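Local coordinates for uncharacterized protein (Deinococcus radiodurans, PDB 3GG7) that binds manganese and is probably a metal-dependent hydrolase of the TatD family, acting on ester bonds, although its substrate has not been established, at residues E86-D90 / Q102-F106; L110-E114 / L136-S142. All coordinates share one frame. Residues are numbered along the deposited sequence.

Interaction 1 (E86-D90 / Q102-F106). With MN (manganese (II) ion), chain B.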
loop_
_atom_site.group_PDB
_atom_site.type_symbol
_atom_site.label_atom_id
_atom_site.label_comp_id
_atom_site.label_asym_id
_atom_site.label_seq_id
_atom_site.Cartn_x
_atom_site.Cartn_y
_atom_site.Cartn_z
ATOM N N GLU A 86 0.164 2.034 6.315
ATOM C CA GLU A 86 0.904 0.828 5.962
ATOM C C GLU A 86 0.970 -0.110 7.165
ATOM O O GLU A 86 1.269 0.310 8.289
ATOM C CB GLU A 86 2.320 1.243 5.553
ATOM C CG GLU A 86 3.196 0.087 5.104
ATOM C CD GLU A 86 4.363 0.507 4.251
ATOM O OE1 GLU A 86 4.561 1.738 4.045
ATOM O OE2 GLU A 86 5.075 -0.400 3.777
ATOM N N VAL A 87 0.693 -1.402 6.919
ATOM C CA VAL A 87 0.714 -2.440 7.965
ATOM C C VAL A 87 1.441 -3.648 7.401
ATOM O O VAL A 87 1.594 -3.741 6.181
ATOM C CB VAL A 87 -0.677 -2.847 8.436
ATOM C CG1 VAL A 87 -1.411 -1.668 9.120
ATOM C CG2 VAL A 87 -1.523 -3.387 7.269
ATOM N N GLY A 88 1.917 -4.552 8.252
ATOM C CA GLY A 88 2.472 -5.819 7.732
ATOM C C GLY A 88 3.655 -6.321 8.517
ATOM O O GLY A 88 3.733 -6.109 9.722
ATOM N N LEU A 89 4.559 -7.009 7.829
ATOM C CA LEU A 89 5.675 -7.685 8.471
ATOM C C LEU A 89 6.905 -7.430 7.614
ATOM O O LEU A 89 6.795 -7.295 6.384
ATOM C CB LEU A 89 5.432 -9.209 8.559
ATOM C CG LEU A 89 4.235 -9.692 9.361
ATOM C CD1 LEU A 89 4.005 -11.223 9.216
ATOM C CD2 LEU A 89 4.389 -9.328 10.829
ATOM N N ASP A 90 8.080 -7.381 8.246
ATOM C CA ASP A 90 9.336 -7.198 7.535
ATOM C C ASP A 90 10.353 -8.188 8.104
ATOM O O ASP A 90 10.610 -8.202 9.309
ATOM C CB ASP A 90 9.837 -5.749 7.656
ATOM C CG ASP A 90 11.044 -5.481 6.771
ATOM O OD1 ASP A 90 12.074 -6.150 6.951
ATOM O OD2 ASP A 90 10.979 -4.607 5.873
ATOM N N GLN A 102 6.230 -7.353 15.949
ATOM C CA GLN A 102 5.628 -7.153 14.624
ATOM C C GLN A 102 4.435 -8.075 14.418
ATOM O O GLN A 102 3.373 -7.681 13.965
ATOM C CB GLN A 102 6.621 -7.470 13.520
ATOM C CG GLN A 102 7.719 -6.485 13.300
ATOM C CD GLN A 102 8.458 -6.814 12.024
ATOM O OE1 GLN A 102 7.813 -7.030 10.991
ATOM N NE2 GLN A 102 9.783 -6.930 12.092
ATOM N N PHE A 103 4.614 -9.339 14.757
ATOM C CA PHE A 103 3.558 -10.325 14.555
ATOM C C PHE A 103 2.336 -10.001 15.426
ATOM O O PHE A 103 1.205 -9.998 14.966
ATOM C CB PHE A 103 4.127 -11.721 14.846
ATOM C CG PHE A 103 3.136 -12.832 14.702
ATOM C CD1 PHE A 103 3.126 -13.624 13.565
ATOM C CD2 PHE A 103 2.250 -13.121 15.728
ATOM C CE1 PHE A 103 2.223 -14.674 13.438
ATOM C CE2 PHE A 103 1.329 -14.169 15.610
ATOM C CZ PHE A 103 1.320 -14.940 14.465
ATOM N N ALA A 104 2.579 -9.684 16.698
ATOM C CA ALA A 104 1.523 -9.316 17.609
ATOM C C ALA A 104 0.689 -8.146 17.095
ATOM O O ALA A 104 -0.545 -8.196 17.108
ATOM C CB ALA A 104 2.098 -8.989 18.972
ATOM N N VAL A 105 1.373 -7.089 16.650
ATOM C CA VAL A 105 0.680 -5.921 16.148
ATOM C C VAL A 105 -0.128 -6.222 14.879
ATOM O O VAL A 105 -1.277 -5.801 14.740
ATOM C CB VAL A 105 1.677 -4.749 15.883
ATOM C CG1 VAL A 105 1.039 -3.648 15.060
ATOM C CG2 VAL A 105 2.179 -4.188 17.203
ATOM N N PHE A 106 0.490 -6.899 13.917
ATOM C CA PHE A 106 -0.207 -7.196 12.677
ATOM C C PHE A 106 -1.429 -8.094 12.917
ATOM O O PHE A 106 -2.503 -7.888 12.349
ATOM C CB PHE A 106 0.762 -7.858 11.675
ATOM C CG PHE A 106 0.213 -8.009 10.292
ATOM C CD1 PHE A 106 -0.526 -7.012 9.667
ATOM C CD2 PHE A 106 0.470 -9.174 9.585
ATOM C CE1 PHE A 106 -0.995 -7.197 8.360
ATOM C CE2 PHE A 106 -0.008 -9.372 8.307
ATOM C CZ PHE A 106 -0.728 -8.407 7.682
HETATM MN MN MN B . 5.267 2.616 2.255
HETATM O O HOH W 1 6.893 1.396 2.121
HETATM O O HOH W 2 3.512 -5.276 12.401
#
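Glu86 lies beyond reach of 102-106; its OE1 binds the manganese at 2.1 Å, and its OE2 accepts from the metal-bound water 1 at 3.0 Å. His7, His9 and Asp196 complete the protein ligands of the ion. Val87, next along, points toward the helix and packs CG2 against CE1 of Phe106 at 4.0 Å. At Gly88 the CA sits 3.8 Å from the centroid of the Phe106 ring and 15° off its normal, a CH-pi contact over the face. With Gly88 at phi/psi 144/-149, any CB would collide with Val87 O, so glycine is needed. Water 2 lies within hydrogen-bonding distance of Gly88 O (2.8 Å) and Gln102 O (2.9 Å). Leu89 brings CG to 3.8 Å from CD2 of Phe106. The side-chain amide of Gln102 then reads the backbone of Asp90 at both ends: Asp90 N donates to Gln102 OE1 (2.8 Å, 158°), and Gln102 NE2 donates to Asp90 O (3.2 Å, 155°). Asp90 OD1 is hydrogen-bonded to Ser92 OG, and OD2 to His124 NE2. Strand 83-88 and helix 99-115 thus form the first beta-alpha step of a beta-alpha-beta unit completed by strand 119-124, while helix 129-138 touches Leu89 and Phe106.

Interaction 2 (L110-E114 / L136-S142)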
loop_
_atom_site.group_PDB
_atom_site.type_symbol
_atom_site.label_atom_id
_atom_site.label_comp_id
_atom_site.label_asym_id
_atom_site.label_seq_id
_atom_site.Cartn_x
_atom_site.Cartn_y
_atom_site.Cartn_z
ATOM N N LEU A 110 -5.304 -7.120 12.048
ATOM C CA LEU A 110 -6.195 -7.923 11.217
ATOM C C LEU A 110 -7.468 -8.284 11.971
ATOM O O LEU A 110 -8.555 -8.177 11.420
ATOM C CB LEU A 110 -5.481 -9.172 10.718
ATOM C CG LEU A 110 -4.306 -8.938 9.777
ATOM C CD1 LEU A 110 -3.690 -10.255 9.365
ATOM C CD2 LEU A 110 -4.727 -8.158 8.515
ATOM N N ARG A 111 -7.331 -8.628 13.240
ATOM C CA ARG A 111 -8.498 -8.952 14.048
ATOM C C ARG A 111 -9.436 -7.747 14.231
ATOM O O ARG A 111 -10.656 -7.890 14.095
ATOM C CB ARG A 111 -8.065 -9.546 15.383
ATOM C CG ARG A 111 -7.421 -10.919 15.245
ATOM C CD ARG A 111 -7.557 -11.715 16.530
ATOM N NE ARG A 111 -6.541 -12.757 16.684
ATOM C CZ ARG A 111 -6.442 -13.867 15.946
ATOM N NH1 ARG A 111 -7.281 -14.120 14.936
ATOM N NH2 ARG A 111 -5.473 -14.741 16.215
ATOM N N ARG A 112 -8.875 -6.556 14.479
ATOM C CA ARG A 112 -9.693 -5.350 14.637
ATOM C C ARG A 112 -10.362 -4.996 13.321
ATOM O O ARG A 112 -11.526 -4.590 13.302
ATOM C CB ARG A 112 -8.873 -4.169 15.144
ATOM C CG ARG A 112 -8.191 -4.414 16.489
ATOM C CD ARG A 112 -9.173 -4.526 17.648
ATOM N NE ARG A 112 -9.832 -5.831 17.727
ATOM C CZ ARG A 112 -9.272 -6.963 18.164
ATOM N NH1 ARG A 112 -9.993 -8.083 18.187
ATOM N NH2 ARG A 112 -8.003 -7.004 18.566
ATOM N N CYS A 113 -9.664 -5.199 12.199
ATOM C CA CYS A 113 -10.277 -4.981 10.890
ATOM C C CYS A 113 -11.490 -5.899 10.732
ATOM O O CYS A 113 -12.553 -5.454 10.339
ATOM C CB CYS A 113 -9.306 -5.219 9.758
ATOM S SG CYS A 113 -8.075 -3.875 9.591
ATOM N N GLU A 114 -11.330 -7.167 11.091
ATOM C CA GLU A 114 -12.462 -8.109 11.023
ATOM C C GLU A 114 -13.627 -7.630 11.895
ATOM O O GLU A 114 -14.793 -7.618 11.439
ATOM C CB GLU A 114 -12.030 -9.516 11.428
ATOM C CG GLU A 114 -13.168 -10.516 11.346
ATOM C CD GLU A 114 -12.769 -11.931 11.682
ATOM O OE1 GLU A 114 -11.591 -12.328 11.462
ATOM O OE2 GLU A 114 -13.671 -12.665 12.144
ATOM N N LEU A 136 -2.818 -13.676 6.584
ATOM C CA LEU A 136 -4.007 -13.337 5.811
ATOM C C LEU A 136 -4.905 -14.565 5.685
ATOM O O LEU A 136 -6.125 -14.446 5.766
ATOM C CB LEU A 136 -3.641 -12.830 4.428
ATOM C CG LEU A 136 -2.971 -11.454 4.419
ATOM C CD1 LEU A 136 -2.505 -11.099 3.018
ATOM C CD2 LEU A 136 -3.910 -10.388 4.973
ATOM N N GLU A 137 -4.292 -15.721 5.471
ATOM C CA GLU A 137 -5.076 -16.968 5.364
ATOM C C GLU A 137 -5.818 -17.255 6.670
ATOM O O GLU A 137 -6.945 -17.767 6.653
ATOM C CB GLU A 137 -4.197 -18.149 5.000
ATOM C CG GLU A 137 -5.029 -19.376 4.697
ATOM C CD GLU A 137 -4.281 -20.441 3.950
ATOM O OE1 GLU A 137 -4.964 -21.328 3.391
ATOM O OE2 GLU A 137 -3.036 -20.404 3.920
ATOM N N ALA A 138 -5.198 -16.916 7.795
ATOM C CA ALA A 138 -5.774 -17.133 9.118
ATOM C C ALA A 138 -6.849 -16.106 9.481
ATOM O O ALA A 138 -7.631 -16.312 10.415
ATOM C CB ALA A 138 -4.674 -17.124 10.166
ATOM N N ASN A 139 -6.876 -14.997 8.740
ATOM C CA ASN A 139 -7.777 -13.884 9.005
ATOM C C ASN A 139 -8.448 -13.408 7.719
ATOM O O ASN A 139 -8.281 -12.251 7.345
ATOM C CB ASN A 139 -6.967 -12.703 9.591
ATOM C CG ASN A 139 -6.402 -12.992 10.962
ATOM O OD1 ASN A 139 -7.074 -12.781 11.974
ATOM N ND2 ASN A 139 -5.152 -13.457 11.014
ATOM N N PRO A 140 -9.214 -14.292 7.026
ATOM C CA PRO A 140 -9.802 -13.940 5.733
ATOM C C PRO A 140 -10.884 -12.869 5.799
ATOM O O PRO A 140 -11.147 -12.231 4.791
ATOM C CB PRO A 140 -10.405 -15.271 5.236
ATOM C CG PRO A 140 -10.660 -16.018 6.446
ATOM C CD PRO A 140 -9.578 -15.663 7.417
ATOM N N ARG A 141 -11.465 -12.629 6.970
ATOM C CA ARG A 141 -12.509 -11.614 7.095
ATOM C C ARG A 141 -11.967 -10.220 7.455
ATOM O O ARG A 141 -12.745 -9.298 7.688
ATOM C CB ARG A 141 -13.536 -12.055 8.132
ATOM C CG ARG A 141 -14.332 -13.263 7.706
ATOM C CD ARG A 141 -15.367 -13.583 8.741
ATOM N NE ARG A 141 -16.048 -14.832 8.427
ATOM C CZ ARG A 141 -15.739 -16.031 8.927
ATOM N NH1 ARG A 141 -14.743 -16.181 9.800
ATOM N NH2 ARG A 141 -16.444 -17.093 8.552
ATOM N N SER A 142 -10.642 -10.071 7.461
ATOM C CA SER A 142 -10.015 -8.769 7.735
ATOM C C SER A 142 -10.217 -7.768 6.594
ATOM O O SER A 142 -10.089 -6.548 6.790
ATOM C CB SER A 142 -8.525 -8.931 8.036
ATOM O OG SER A 142 -7.869 -9.615 7.000
#
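Leu136, in the last turn of helix 129-138, has its CA-to-CB bond directed away from helix 99-115, yet the end of its side chain swings back so that CD2 lies 4.3 Å from Leu110 CD2. Both leucines also touch strand 119-124, Leu136 at Ile123 and Leu110 at Leu121, so they meet against that strand. Asn139 follows where the helix gives way to loop, and its phi/psi of -134/60 marks the break. Its CA-to-CB bond points toward 110-114, with ND2 3.9 Å from Leu110 CD1. The same ND2 donates to the Cys135 carbonyl of the preceding helix 129-138, and OD1 is 3.3 Å from Arg111 NH1 at an angle too poor for a hydrogen bond. The backbone then folds back on itself: Ser142 N donates to Asn139 O at 3.2 Å, and Ser142 OG donates to the same oxygen at 2.7 Å. Arg141 lays CB 3.6 Å from Glu114 CG, and its carbonyl O receives a CA-H...O contact from Glu114 CA (3.6 Å, 149° at the hydrogen). Ser142 comes closest in backbone terms, its CA 4.2 Å from that of Glu114; its CB approaches Leu110 O at 3.5 Å and its O lies 3.3 Å from Cys113 CB. Glu114 OE2 and Arg141 NH1, 4.4 Å apart, are beyond a salt bridge. Successive helices of this TIM-barrel-type fold thus meet without a conventional hydrogen bond: close fit, apolar carbon contacts and one CA-H...O contact join the segments, while the hydroxyl of Ser142 is spent on its own loop.

Coming from the N terminus past the first three strands, the chain reaches strand 83-88, and after 11 intervening residues helix 99-115 folds back on it, where interaction 1 closes that loop. Interaction 2 opens further along the same helix and closes a longer loop of 21 residues, which runs through strand 119-124 and most of helix 129-138. The two are in series, neither nested nor crossed, with centres 13 Å apart on the same side of the chain's centre. Helix 99-115 is the shared element: one portion packs on the metal-bearing strand end, the later portion on the end of helix 129-138 and, mainly, the loop that follows it. Together they tie successive beta-alpha units of the TIM-barrel-like fold.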